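Cytosolic IMP-GMP specific 5'-nucleotidase (Legionella pneumophila subsp. pneumophila, PDB 4OHF) probably hydrolyses purine 5'-nucleoside monophosphates such as IMP and GMP, as a magnesium-dependent 5'-nucleotidase of the HAD superfamily. Local coordinates at residues I298-H304 / W318-V323; V6-I12 / D424-Y430; R249-D253 / D315-R319. One frame throughout, in Å; residues are numbered along the deposited sequence.

Contact 1 of 3, residues I298-H304 / W318-V323. With MG (magnesium ion), chain J; PO4 (phosphate ion), chain I.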
loop_
_atom_site.group_PDB
_atom_site.type_symbol
_atom_site.label_atom_id
_atom_site.label_comp_id
_atom_site.label_asym_id
_atom_site.label_seq_id
_atom_site.Cartn_x
_atom_site.Cartn_y
_atom_site.Cartn_z
ATOM N N ILE B 298 17.844 -11.402 -24.620
ATOM C CA ILE B 298 17.280 -12.679 -24.189
ATOM C C ILE B 298 15.757 -12.685 -24.387
ATOM O O ILE B 298 15.069 -11.733 -24.024
ATOM C CB ILE B 298 17.547 -12.945 -22.676
ATOM C CG1 ILE B 298 19.042 -13.112 -22.424
ATOM C CG2 ILE B 298 16.811 -14.187 -22.224
ATOM C CD1 ILE B 298 19.400 -13.143 -20.973
ATOM N N LEU B 299 15.249 -13.760 -24.975
ATOM C CA LEU B 299 13.819 -13.914 -25.162
ATOM C C LEU B 299 13.359 -15.129 -24.356
ATOM O O LEU B 299 13.860 -16.241 -24.546
ATOM C CB LEU B 299 13.464 -14.133 -26.638
ATOM C CG LEU B 299 11.991 -14.527 -26.835
ATOM C CD1 LEU B 299 11.069 -13.464 -26.252
ATOM C CD2 LEU B 299 11.724 -14.727 -28.299
ATOM N N TYR B 300 12.423 -14.905 -23.441
ATOM C CA TYR B 300 11.869 -15.984 -22.650
ATOM C C TYR B 300 10.457 -16.257 -23.172
ATOM O O TYR B 300 9.675 -15.328 -23.384
ATOM C CB TYR B 300 11.817 -15.602 -21.170
ATOM C CG TYR B 300 10.906 -16.500 -20.356
ATOM C CD1 TYR B 300 9.662 -16.051 -19.916
ATOM C CD2 TYR B 300 11.264 -17.814 -20.077
ATOM C CE1 TYR B 300 8.795 -16.896 -19.217
ATOM C CE2 TYR B 300 10.410 -18.667 -19.387
ATOM C CZ TYR B 300 9.174 -18.209 -18.958
ATOM O OH TYR B 300 8.321 -19.073 -18.296
ATOM N N ILE B 301 10.145 -17.528 -23.394
ATOM C CA ILE B 301 8.830 -17.903 -23.882
ATOM C C ILE B 301 8.126 -18.800 -22.886
ATOM O O ILE B 301 8.646 -19.868 -22.535
ATOM C CB ILE B 301 8.909 -18.651 -25.224
ATOM C CG1 ILE B 301 9.729 -17.829 -26.221
ATOM C CG2 ILE B 301 7.497 -18.884 -25.763
ATOM C CD1 ILE B 301 9.973 -18.506 -27.538
ATOM N N GLY B 302 6.950 -18.362 -22.434
ATOM C CA GLY B 302 6.161 -19.125 -21.477
ATOM C C GLY B 302 4.769 -19.449 -22.011
ATOM O O GLY B 302 4.446 -19.125 -23.165
ATOM N N ASP B 303 3.940 -20.081 -21.181
ATOM C CA ASP B 303 2.586 -20.446 -21.583
ATOM C C ASP B 303 1.503 -19.754 -20.769
ATOM O O ASP B 303 0.341 -19.766 -21.151
ATOM C CB ASP B 303 2.392 -21.958 -21.497
ATOM C CG ASP B 303 2.987 -22.544 -20.243
ATOM O OD1 ASP B 303 4.173 -22.905 -20.263
ATOM O OD2 ASP B 303 2.281 -22.632 -19.228
ATOM N N HIS B 304 1.873 -19.155 -19.644
ATOM C CA HIS B 304 0.896 -18.436 -18.828
ATOM C C HIS B 304 1.498 -17.200 -18.172
ATOM O O HIS B 304 2.672 -17.198 -17.844
ATOM C CB HIS B 304 0.271 -19.376 -17.771
ATOM C CG HIS B 304 -0.689 -20.376 -18.352
ATOM N ND1 HIS B 304 -0.276 -21.555 -18.943
ATOM C CD2 HIS B 304 -2.037 -20.340 -18.495
ATOM C CE1 HIS B 304 -1.325 -22.196 -19.426
ATOM N NE2 HIS B 304 -2.406 -21.480 -19.169
ATOM N N TRP B 318 14.040 -8.689 -19.775
ATOM C CA TRP B 318 14.191 -9.715 -20.809
ATOM C C TRP B 318 12.981 -9.570 -21.732
ATOM O O TRP B 318 11.906 -9.154 -21.296
ATOM C CB TRP B 318 14.094 -11.119 -20.205
ATOM C CG TRP B 318 15.302 -11.672 -19.525
ATOM C CD1 TRP B 318 16.456 -11.015 -19.206
ATOM C CD2 TRP B 318 15.464 -13.020 -19.073
ATOM N NE1 TRP B 318 17.326 -11.875 -18.581
ATOM C CE2 TRP B 318 16.741 -13.113 -18.488
ATOM C CE3 TRP B 318 14.649 -14.158 -19.108
ATOM C CZ2 TRP B 318 17.229 -14.303 -17.938
ATOM C CZ3 TRP B 318 15.132 -15.339 -18.563
ATOM C CH2 TRP B 318 16.412 -15.401 -17.985
ATOM N N ARG B 319 13.135 -9.926 -22.998
ATOM C CA ARG B 319 11.990 -9.871 -23.884
ATOM C C ARG B 319 11.143 -11.095 -23.535
ATOM O O ARG B 319 11.670 -12.198 -23.362
ATOM C CB ARG B 319 12.435 -9.929 -25.345
ATOM C CG ARG B 319 13.405 -8.815 -25.724
ATOM C CD ARG B 319 12.889 -7.467 -25.281
ATOM N NE ARG B 319 11.604 -7.164 -25.899
ATOM C CZ ARG B 319 11.443 -6.823 -27.173
ATOM N NH1 ARG B 319 12.502 -6.737 -27.969
ATOM N NH2 ARG B 319 10.222 -6.586 -27.653
ATOM N N THR B 320 9.835 -10.905 -23.403
ATOM C CA THR B 320 8.950 -12.020 -23.086
ATOM C C THR B 320 7.946 -12.312 -24.208
ATOM O O THR B 320 7.316 -11.409 -24.755
ATOM C CB THR B 320 8.182 -11.765 -21.778
ATOM O OG1 THR B 320 7.504 -10.514 -21.867
ATOM C CG2 THR B 320 9.126 -11.722 -20.602
ATOM N N ALA B 321 7.819 -13.589 -24.552
ATOM C CA ALA B 321 6.892 -14.022 -25.585
ATOM C C ALA B 321 5.955 -15.038 -24.949
ATOM O O ALA B 321 6.230 -15.579 -23.886
ATOM C CB ALA B 321 7.644 -14.649 -26.738
ATOM N N LEU B 322 4.852 -15.321 -25.607
ATOM C CA LEU B 322 3.890 -16.239 -25.042
ATOM C C LEU B 322 3.311 -17.247 -26.038
ATOM O O LEU B 322 3.171 -16.982 -27.235
ATOM C CB LEU B 322 2.765 -15.416 -24.442
ATOM C CG LEU B 322 1.863 -16.050 -23.410
ATOM C CD1 LEU B 322 2.661 -16.312 -22.160
ATOM C CD2 LEU B 322 0.695 -15.097 -23.125
ATOM N N VAL B 323 3.000 -18.425 -25.523
ATOM C CA VAL B 323 2.381 -19.476 -26.307
ATOM C C VAL B 323 0.990 -19.614 -25.675
ATOM O O VAL B 323 0.875 -19.812 -24.464
ATOM C CB VAL B 323 3.168 -20.793 -26.174
ATOM C CG1 VAL B 323 2.252 -21.962 -26.373
ATOM C CG2 VAL B 323 4.276 -20.840 -27.202
HETATM MG MG MG J . 4.940 -23.926 -18.460
HETATM P P PO4 I . 8.448 -7.224 -24.358
HETATM O O1 PO4 I . 9.385 -8.347 -24.606
HETATM O O2 PO4 I . 7.081 -7.757 -24.140
HETATM O O3 PO4 I . 8.442 -6.318 -25.533
HETATM O O4 PO4 I . 8.877 -6.466 -23.160
HETATM O O HOH W 1 4.000 -23.702 -16.617
#

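Contact 2 of 3, residues V6-I12 / D424-Y430. With PO4 (phosphate ion), chain I.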
loop_
_atom_site.group_PDB
_atom_site.type_symbol
_atom_site.label_atom_id
_atom_site.label_comp_id
_atom_site.label_asym_id
_atom_site.label_seq_id
_atom_site.Cartn_x
_atom_site.Cartn_y
_atom_site.Cartn_z
ATOM N N VAL B 6 2.451 -16.231 -36.299
ATOM C CA VAL B 6 2.977 -15.592 -35.104
ATOM C C VAL B 6 2.375 -14.195 -35.054
ATOM O O VAL B 6 2.535 -13.409 -35.972
ATOM C CB VAL B 6 4.520 -15.512 -35.136
ATOM C CG1 VAL B 6 5.021 -14.591 -34.031
ATOM C CG2 VAL B 6 5.105 -16.906 -34.961
ATOM N N PHE B 7 1.663 -13.898 -33.978
ATOM C CA PHE B 7 1.022 -12.609 -33.815
ATOM C C PHE B 7 1.948 -11.666 -33.089
ATOM O O PHE B 7 2.571 -12.047 -32.104
ATOM C CB PHE B 7 -0.282 -12.821 -33.076
ATOM C CG PHE B 7 -1.102 -13.908 -33.689
ATOM C CD1 PHE B 7 -1.609 -13.767 -34.979
ATOM C CD2 PHE B 7 -1.286 -15.116 -33.024
ATOM C CE1 PHE B 7 -2.282 -14.819 -35.598
ATOM C CE2 PHE B 7 -1.956 -16.173 -33.633
ATOM C CZ PHE B 7 -2.456 -16.029 -34.923
ATOM N N VAL B 8 2.039 -10.436 -33.593
ATOM C CA VAL B 8 2.947 -9.439 -33.043
ATOM C C VAL B 8 2.271 -8.256 -32.363
ATOM O O VAL B 8 1.448 -7.571 -32.964
ATOM C CB VAL B 8 3.888 -8.902 -34.158
ATOM C CG1 VAL B 8 5.018 -8.107 -33.552
ATOM C CG2 VAL B 8 4.411 -10.062 -35.004
ATOM N N ASN B 9 2.624 -8.028 -31.101
ATOM C CA ASN B 9 2.083 -6.903 -30.345
ATOM C C ASN B 9 3.077 -5.742 -30.333
ATOM O O ASN B 9 2.691 -4.581 -30.295
ATOM C CB ASN B 9 1.775 -7.302 -28.896
ATOM C CG ASN B 9 0.635 -8.303 -28.794
ATOM O OD1 ASN B 9 -0.357 -8.201 -29.521
ATOM N ND2 ASN B 9 0.763 -9.271 -27.884
ATOM N N ARG B 10 4.360 -6.074 -30.365
ATOM C CA ARG B 10 5.425 -5.078 -30.337
ATOM C C ARG B 10 6.623 -5.596 -31.102
ATOM O O ARG B 10 6.872 -6.799 -31.140
ATOM C CB ARG B 10 5.888 -4.806 -28.913
ATOM C CG ARG B 10 5.046 -3.876 -28.111
ATOM C CD ARG B 10 5.694 -3.677 -26.743
ATOM N NE ARG B 10 5.619 -4.882 -25.926
ATOM C CZ ARG B 10 4.470 -5.427 -25.535
ATOM N NH1 ARG B 10 3.314 -4.862 -25.894
ATOM N NH2 ARG B 10 4.475 -6.531 -24.790
ATOM N N ILE B 11 7.374 -4.671 -31.687
ATOM C CA ILE B 11 8.567 -5.014 -32.438
ATOM C C ILE B 11 9.564 -5.827 -31.617
ATOM O O ILE B 11 9.774 -5.556 -30.444
ATOM C CB ILE B 11 9.316 -3.736 -32.898
ATOM C CG1 ILE B 11 8.487 -2.979 -33.934
ATOM C CG2 ILE B 11 10.697 -4.098 -33.466
ATOM C CD1 ILE B 11 9.040 -1.596 -34.244
ATOM N N ILE B 12 10.140 -6.842 -32.252
ATOM C CA ILE B 12 11.208 -7.637 -31.663
ATOM C C ILE B 12 12.061 -8.125 -32.836
ATOM O O ILE B 12 11.575 -8.813 -33.739
ATOM C CB ILE B 12 10.732 -8.840 -30.807
ATOM C CG1 ILE B 12 11.957 -9.430 -30.100
ATOM C CG2 ILE B 12 10.051 -9.916 -31.667
ATOM C CD1 ILE B 12 11.682 -10.640 -29.280
ATOM N N ASP B 424 -1.461 -8.916 -24.395
ATOM C CA ASP B 424 -0.886 -7.770 -25.060
ATOM C C ASP B 424 0.203 -7.080 -24.234
ATOM O O ASP B 424 1.200 -6.630 -24.789
ATOM C CB ASP B 424 -1.987 -6.760 -25.401
ATOM C CG ASP B 424 -1.481 -5.616 -26.266
ATOM O OD1 ASP B 424 -0.841 -5.899 -27.302
ATOM O OD2 ASP B 424 -1.719 -4.437 -25.921
ATOM N N ARG B 425 0.023 -6.996 -22.917
ATOM C CA ARG B 425 0.998 -6.307 -22.074
ATOM C C ARG B 425 2.238 -7.137 -21.749
ATOM O O ARG B 425 3.332 -6.598 -21.568
ATOM C CB ARG B 425 0.346 -5.850 -20.769
ATOM C CG ARG B 425 1.214 -4.911 -19.937
ATOM C CD ARG B 425 0.747 -4.858 -18.493
ATOM N NE ARG B 425 0.911 -3.535 -17.878
ATOM C CZ ARG B 425 2.055 -2.858 -17.833
ATOM N NH1 ARG B 425 3.169 -3.366 -18.377
ATOM N NH2 ARG B 425 2.085 -1.678 -17.227
ATOM N N PHE B 426 2.070 -8.449 -21.690
ATOM C CA PHE B 426 3.173 -9.324 -21.364
ATOM C C PHE B 426 3.926 -9.888 -22.554
ATOM O O PHE B 426 5.133 -10.069 -22.482
ATOM C CB PHE B 426 2.670 -10.467 -20.476
ATOM C CG PHE B 426 3.696 -11.535 -20.210
ATOM C CD1 PHE B 426 3.934 -12.545 -21.145
ATOM C CD2 PHE B 426 4.427 -11.538 -19.026
ATOM C CE1 PHE B 426 4.887 -13.536 -20.895
ATOM C CE2 PHE B 426 5.380 -12.521 -18.766
ATOM C CZ PHE B 426 5.612 -13.520 -19.699
ATOM N N ALA B 427 3.234 -10.174 -23.645
ATOM C CA ALA B 427 3.902 -10.769 -24.795
ATOM C C ALA B 427 4.150 -9.845 -25.958
ATOM O O ALA B 427 3.223 -9.208 -26.447
ATOM C CB ALA B 427 3.105 -11.984 -25.295
ATOM N N CYS B 428 5.398 -9.793 -26.422
ATOM C CA CYS B 428 5.706 -8.957 -27.571
ATOM C C CYS B 428 5.150 -9.712 -28.774
ATOM O O CYS B 428 4.715 -9.113 -29.749
ATOM C CB CYS B 428 7.220 -8.703 -27.679
ATOM S SG CYS B 428 8.296 -10.146 -27.694
ATOM N N ILE B 429 5.141 -11.039 -28.674
ATOM C CA ILE B 429 4.583 -11.900 -29.722
ATOM C C ILE B 429 4.006 -13.136 -29.050
ATOM O O ILE B 429 4.426 -13.516 -27.947
ATOM C CB ILE B 429 5.645 -12.372 -30.765
ATOM C CG1 ILE B 429 6.629 -13.340 -30.116
ATOM C CG2 ILE B 429 6.378 -11.189 -31.334
ATOM C CD1 ILE B 429 7.543 -14.005 -31.077
ATOM N N TYR B 430 3.021 -13.743 -29.702
ATOM C CA TYR B 430 2.400 -14.947 -29.187
ATOM C C TYR B 430 1.942 -15.830 -30.342
ATOM O O TYR B 430 1.710 -15.362 -31.444
ATOM C CB TYR B 430 1.244 -14.611 -28.249
ATOM C CG TYR B 430 0.133 -13.791 -28.846
ATOM C CD1 TYR B 430 0.270 -12.420 -29.000
ATOM C CD2 TYR B 430 -1.079 -14.389 -29.230
ATOM C CE1 TYR B 430 -0.760 -11.650 -29.515
ATOM C CE2 TYR B 430 -2.115 -13.633 -29.740
ATOM C CZ TYR B 430 -1.948 -12.261 -29.881
ATOM O OH TYR B 430 -2.957 -11.488 -30.404
HETATM P P PO4 I . 8.448 -7.224 -24.358
HETATM O O1 PO4 I . 9.385 -8.347 -24.606
HETATM O O2 PO4 I . 7.081 -7.757 -24.140
HETATM O O3 PO4 I . 8.442 -6.318 -25.533
HETATM O O4 PO4 I . 8.877 -6.466 -23.160
#

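Contact 3 of 3, residues R249-D253 / D315-R319. With PO4 (phosphate ion), chain I.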
loop_
_atom_site.group_PDB
_atom_site.type_symbol
_atom_site.label_atom_id
_atom_site.label_comp_id
_atom_site.label_asym_id
_atom_site.label_seq_id
_atom_site.Cartn_x
_atom_site.Cartn_y
_atom_site.Cartn_z
ATOM N N ARG B 249 9.406 -15.466 -9.303
ATOM C CA ARG B 249 10.498 -14.932 -8.493
ATOM C C ARG B 249 11.865 -15.076 -9.134
ATOM O O ARG B 249 12.755 -14.262 -8.876
ATOM C CB ARG B 249 10.488 -15.545 -7.088
ATOM C CG ARG B 249 9.451 -14.905 -6.178
ATOM C CD ARG B 249 9.680 -15.237 -4.715
ATOM N NE ARG B 249 9.350 -16.617 -4.415
ATOM C CZ ARG B 249 9.286 -17.121 -3.187
ATOM N NH1 ARG B 249 8.968 -18.404 -3.022
ATOM N NH2 ARG B 249 9.536 -16.351 -2.132
ATOM N N PHE B 250 12.051 -16.093 -9.967
ATOM C CA PHE B 250 13.338 -16.246 -10.635
ATOM C C PHE B 250 13.680 -14.960 -11.410
ATOM O O PHE B 250 14.833 -14.536 -11.466
ATOM C CB PHE B 250 13.307 -17.396 -11.634
ATOM C CG PHE B 250 14.538 -17.468 -12.516
ATOM C CD1 PHE B 250 15.605 -18.316 -12.193
ATOM C CD2 PHE B 250 14.642 -16.673 -13.655
ATOM C CE1 PHE B 250 16.753 -18.371 -12.990
ATOM C CE2 PHE B 250 15.777 -16.718 -14.452
ATOM C CZ PHE B 250 16.841 -17.573 -14.115
ATOM N N PHE B 251 12.668 -14.361 -12.022
ATOM C CA PHE B 251 12.844 -13.158 -12.812
ATOM C C PHE B 251 13.166 -11.895 -12.017
ATOM O O PHE B 251 13.982 -11.095 -12.446
ATOM C CB PHE B 251 11.590 -12.907 -13.656
ATOM C CG PHE B 251 11.304 -13.987 -14.645
ATOM C CD1 PHE B 251 10.209 -14.830 -14.482
ATOM C CD2 PHE B 251 12.139 -14.178 -15.738
ATOM C CE1 PHE B 251 9.950 -15.848 -15.396
ATOM C CE2 PHE B 251 11.894 -15.188 -16.654
ATOM C CZ PHE B 251 10.794 -16.027 -16.484
ATOM N N TYR B 252 12.540 -11.715 -10.858
ATOM C CA TYR B 252 12.772 -10.494 -10.092
ATOM C C TYR B 252 13.411 -10.630 -8.718
ATOM O O TYR B 252 13.878 -9.637 -8.155
ATOM C CB TYR B 252 11.456 -9.716 -9.946
ATOM C CG TYR B 252 10.346 -10.493 -9.274
ATOM C CD1 TYR B 252 9.272 -11.000 -10.015
ATOM C CD2 TYR B 252 10.357 -10.707 -7.899
ATOM C CE1 TYR B 252 8.233 -11.695 -9.400
ATOM C CE2 TYR B 252 9.319 -11.406 -7.268
ATOM C CZ TYR B 252 8.262 -11.895 -8.031
ATOM O OH TYR B 252 7.240 -12.583 -7.426
ATOM N N ASP B 253 13.427 -11.837 -8.166
ATOM C CA ASP B 253 14.014 -12.036 -6.850
ATOM C C ASP B 253 15.527 -12.237 -6.935
ATOM O O ASP B 253 16.130 -11.967 -7.973
ATOM C CB ASP B 253 13.343 -13.219 -6.170
ATOM C CG ASP B 253 13.208 -13.020 -4.681
ATOM O OD1 ASP B 253 12.134 -13.351 -4.114
ATOM O OD2 ASP B 253 14.190 -12.526 -4.080
ATOM N N ASP B 315 11.425 -5.306 -13.082
ATOM C CA ASP B 315 12.705 -5.728 -12.528
ATOM C C ASP B 315 13.455 -6.743 -13.364
ATOM O O ASP B 315 14.491 -7.239 -12.935
ATOM C CB ASP B 315 12.500 -6.320 -11.136
ATOM C CG ASP B 315 11.797 -5.373 -10.195
ATOM O OD1 ASP B 315 11.276 -5.855 -9.165
ATOM O OD2 ASP B 315 11.772 -4.154 -10.482
ATOM N N CYS B 316 12.949 -7.077 -14.545
ATOM C CA CYS B 316 13.645 -8.056 -15.353
ATOM C C CYS B 316 14.363 -7.429 -16.537
ATOM O O CYS B 316 15.587 -7.264 -16.505
ATOM C CB CYS B 316 12.686 -9.134 -15.836
ATOM S SG CYS B 316 13.540 -10.546 -16.546
ATOM N N ASN B 317 13.600 -7.099 -17.572
ATOM C CA ASN B 317 14.088 -6.468 -18.805
ATOM C C ASN B 317 14.397 -7.421 -19.963
ATOM O O ASN B 317 14.924 -7.009 -21.002
ATOM C CB ASN B 317 15.272 -5.502 -18.539
ATOM C CG ASN B 317 16.637 -6.157 -18.676
ATOM O OD1 ASN B 317 17.658 -5.469 -18.716
ATOM N ND2 ASN B 317 16.671 -7.482 -18.736
ATOM N N TRP B 318 14.040 -8.689 -19.775
ATOM C CA TRP B 318 14.191 -9.715 -20.809
ATOM C C TRP B 318 12.981 -9.570 -21.732
ATOM O O TRP B 318 11.906 -9.154 -21.296
ATOM C CB TRP B 318 14.094 -11.119 -20.205
ATOM C CG TRP B 318 15.302 -11.672 -19.525
ATOM C CD1 TRP B 318 16.456 -11.015 -19.206
ATOM C CD2 TRP B 318 15.464 -13.020 -19.073
ATOM N NE1 TRP B 318 17.326 -11.875 -18.581
ATOM C CE2 TRP B 318 16.741 -13.113 -18.488
ATOM C CE3 TRP B 318 14.649 -14.158 -19.108
ATOM C CZ2 TRP B 318 17.229 -14.303 -17.938
ATOM C CZ3 TRP B 318 15.132 -15.339 -18.563
ATOM C CH2 TRP B 318 16.412 -15.401 -17.985
ATOM N N ARG B 319 13.135 -9.926 -22.998
ATOM C CA ARG B 319 11.990 -9.871 -23.884
ATOM C C ARG B 319 11.143 -11.095 -23.535
ATOM O O ARG B 319 11.670 -12.198 -23.362
ATOM C CB ARG B 319 12.435 -9.929 -25.345
ATOM C CG ARG B 319 13.405 -8.815 -25.724
ATOM C CD ARG B 319 12.889 -7.467 -25.281
ATOM N NE ARG B 319 11.604 -7.164 -25.899
ATOM C CZ ARG B 319 11.443 -6.823 -27.173
ATOM N NH1 ARG B 319 12.502 -6.737 -27.969
ATOM N NH2 ARG B 319 10.222 -6.586 -27.653
HETATM P P PO4 I . 8.448 -7.224 -24.358
HETATM O O1 PO4 I . 9.385 -8.347 -24.606
HETATM O O2 PO4 I . 7.081 -7.757 -24.140
HETATM O O3 PO4 I . 8.442 -6.318 -25.533
HETATM O O4 PO4 I . 8.877 -6.466 -23.160
#

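Contact 1 of 3, residues I298-H304 / W318-V323
I298 lays its CG2 over the six-membered ring of W318, 3.8 Å from the centroid and 18° off the ring normal, a CH-pi contact. With chi1 at -65°, CG1 turns to the backbone-N side and its CD1 also reaches the indole, while W318 NE1 donates to T288. The two segments form neighbouring parallel strands of the HAD core, joined by helix 309-315 in a beta-alpha-beta unit. Five backbone hydrogen bonds alternate along the pair. The first three rungs are equally short, 2.8 Å from R319 N to I298 O, for example; G302 N to A321 O is the longest at 3.2 Å, its donor tilted out of the carbonyl plane.

On one face of the sheet L299 CD1 and I301 CG1 both touch A321 CB, the first at 3.7 Å. The other face carries Y300, T320 and L322. At the N-terminal end of strand 319-323, R319 NE and T320 N donate to O1 of a phosphate ion, probably from the crystallisation liquor. R319 NH2 donates to O3; the anion lies in the guanidinium plane, at its edge. Beyond the C-terminal end of strand 298-302, D303 OD1 binds the magnesium ion at 2.2 Å, alongside D23 and D25, and also accepts from T27. Its other oxygen, OD2, uses the anti lone pair to receive H304 ND1 at 2.8 Å, in the plane of the imidazole.

Contact 2 of 3, residues V6-I12 / D424-Y430
R10 is gripped on two edges of its guanidinium. NH1 and NH2 both donate to D424 O, near the C-terminal end of helix 418-426, with NH1 at 3.0 Å and the acceptor in the guanidinium plane. NE and NH2 meanwhile hold phosphate oxygens O3 and O2, the NH2 bond being nearly straight at 176°. The chain runs extended at chi2 and bends at chi3 (-70°), which turns the group between D424 O and the anion. C428 CA lies over one face, and Y113 of the second subunit also bonds the phosphate. Next to it, C428 O accepts from both N9 N and R10 N. N9 ND2 reaches A427 O at 2.8 Å, the acceptor in the amide plane, which orients the amide. I12 CD1 packs 3.8 Å from C428 SG.

Toward V6 the segments become a short antiparallel ladder in which strand 7-8 forms one border, within this chain, of the mixed sheet of the HAD domain. F7 and Y430 are its hydrogen-bonded pair, V8 and I429 the non-hydrogen-bonded one. V6, F7 and V8 are partly exposed. The thin part is V8, whose CG1 meets I429 CG2 at 4.0 Å, whereas F7 CB packs closely over the Y430 ring, 3.8 Å from its centroid; the rings themselves meet obliquely, planes 46° apart.

Contact 3 of 3, residues R249-D253 / D315-R319
F251 points the edge of its ring at one face of W318 in an offset edge-to-face pair, with planes at 84° and centroids 5.8 Å apart. The contact sets the helical turn 249-252 against the loop that leads from helix 309-315 into strand 319-323 of the HAD core.

Aromatic contacts do most of the work. F251 CE2 approaches W318 CZ3 to 3.8 Å, and F250 CE2 comes equally near W318 CH2, with the tryptophan atom close to the plane of the F250 ring. The two phenylalanines leave the turn differently: CG of F250 lies opposite the backbone N (chi1 171°), whereas that of F251 lies beside it (chi1 -63°). Both nevertheless come to the same side of the indole plane, the one turned away from I298; F250 meets it obliquely. F250 CD2 also lies above the rim of the F251 ring, and Y300 meets F251 from strand 298-302.

A sulfur-aromatic contact adds to this. C316 SG stands 5.2 Å from the F251 centroid, oblique to the ring, and also sits above the W318 face toward its rim.

Polar groups do not bond between the segments; they serve other partners. D315 OD1 forms a salt bridge with R311, which makes a cation-pi contact with Y252. R249 and D253 exchange salt bridges with D253 and R249 of the third subunit. What directly joins Y252 to D315 is aliphatic, CB against CB at 3.7 Å.

In the fold
Contact 1 is the buried one, a strand pair inside the large mixed sheet, while contacts 2 and 3 are partly buried, and contact 3 lies farthest from the centre of the chain, about 20 Å centre to centre. Strand 319-323 has 298-302 on one side and 429-431 on the other, so contact 2 extends the sheet of contact 1 to its border within this chain; L322 N to I429 O and T320 OG1 to F426 O tie them together. Contact 3 shares W318 and R319 with contact 1, but adds rings and sulfur rather than backbone bonds. One phosphate ion is bound by both R10 of contact 2 and R319 of contact 1. Magnesium coordination belongs to contact 1 alone.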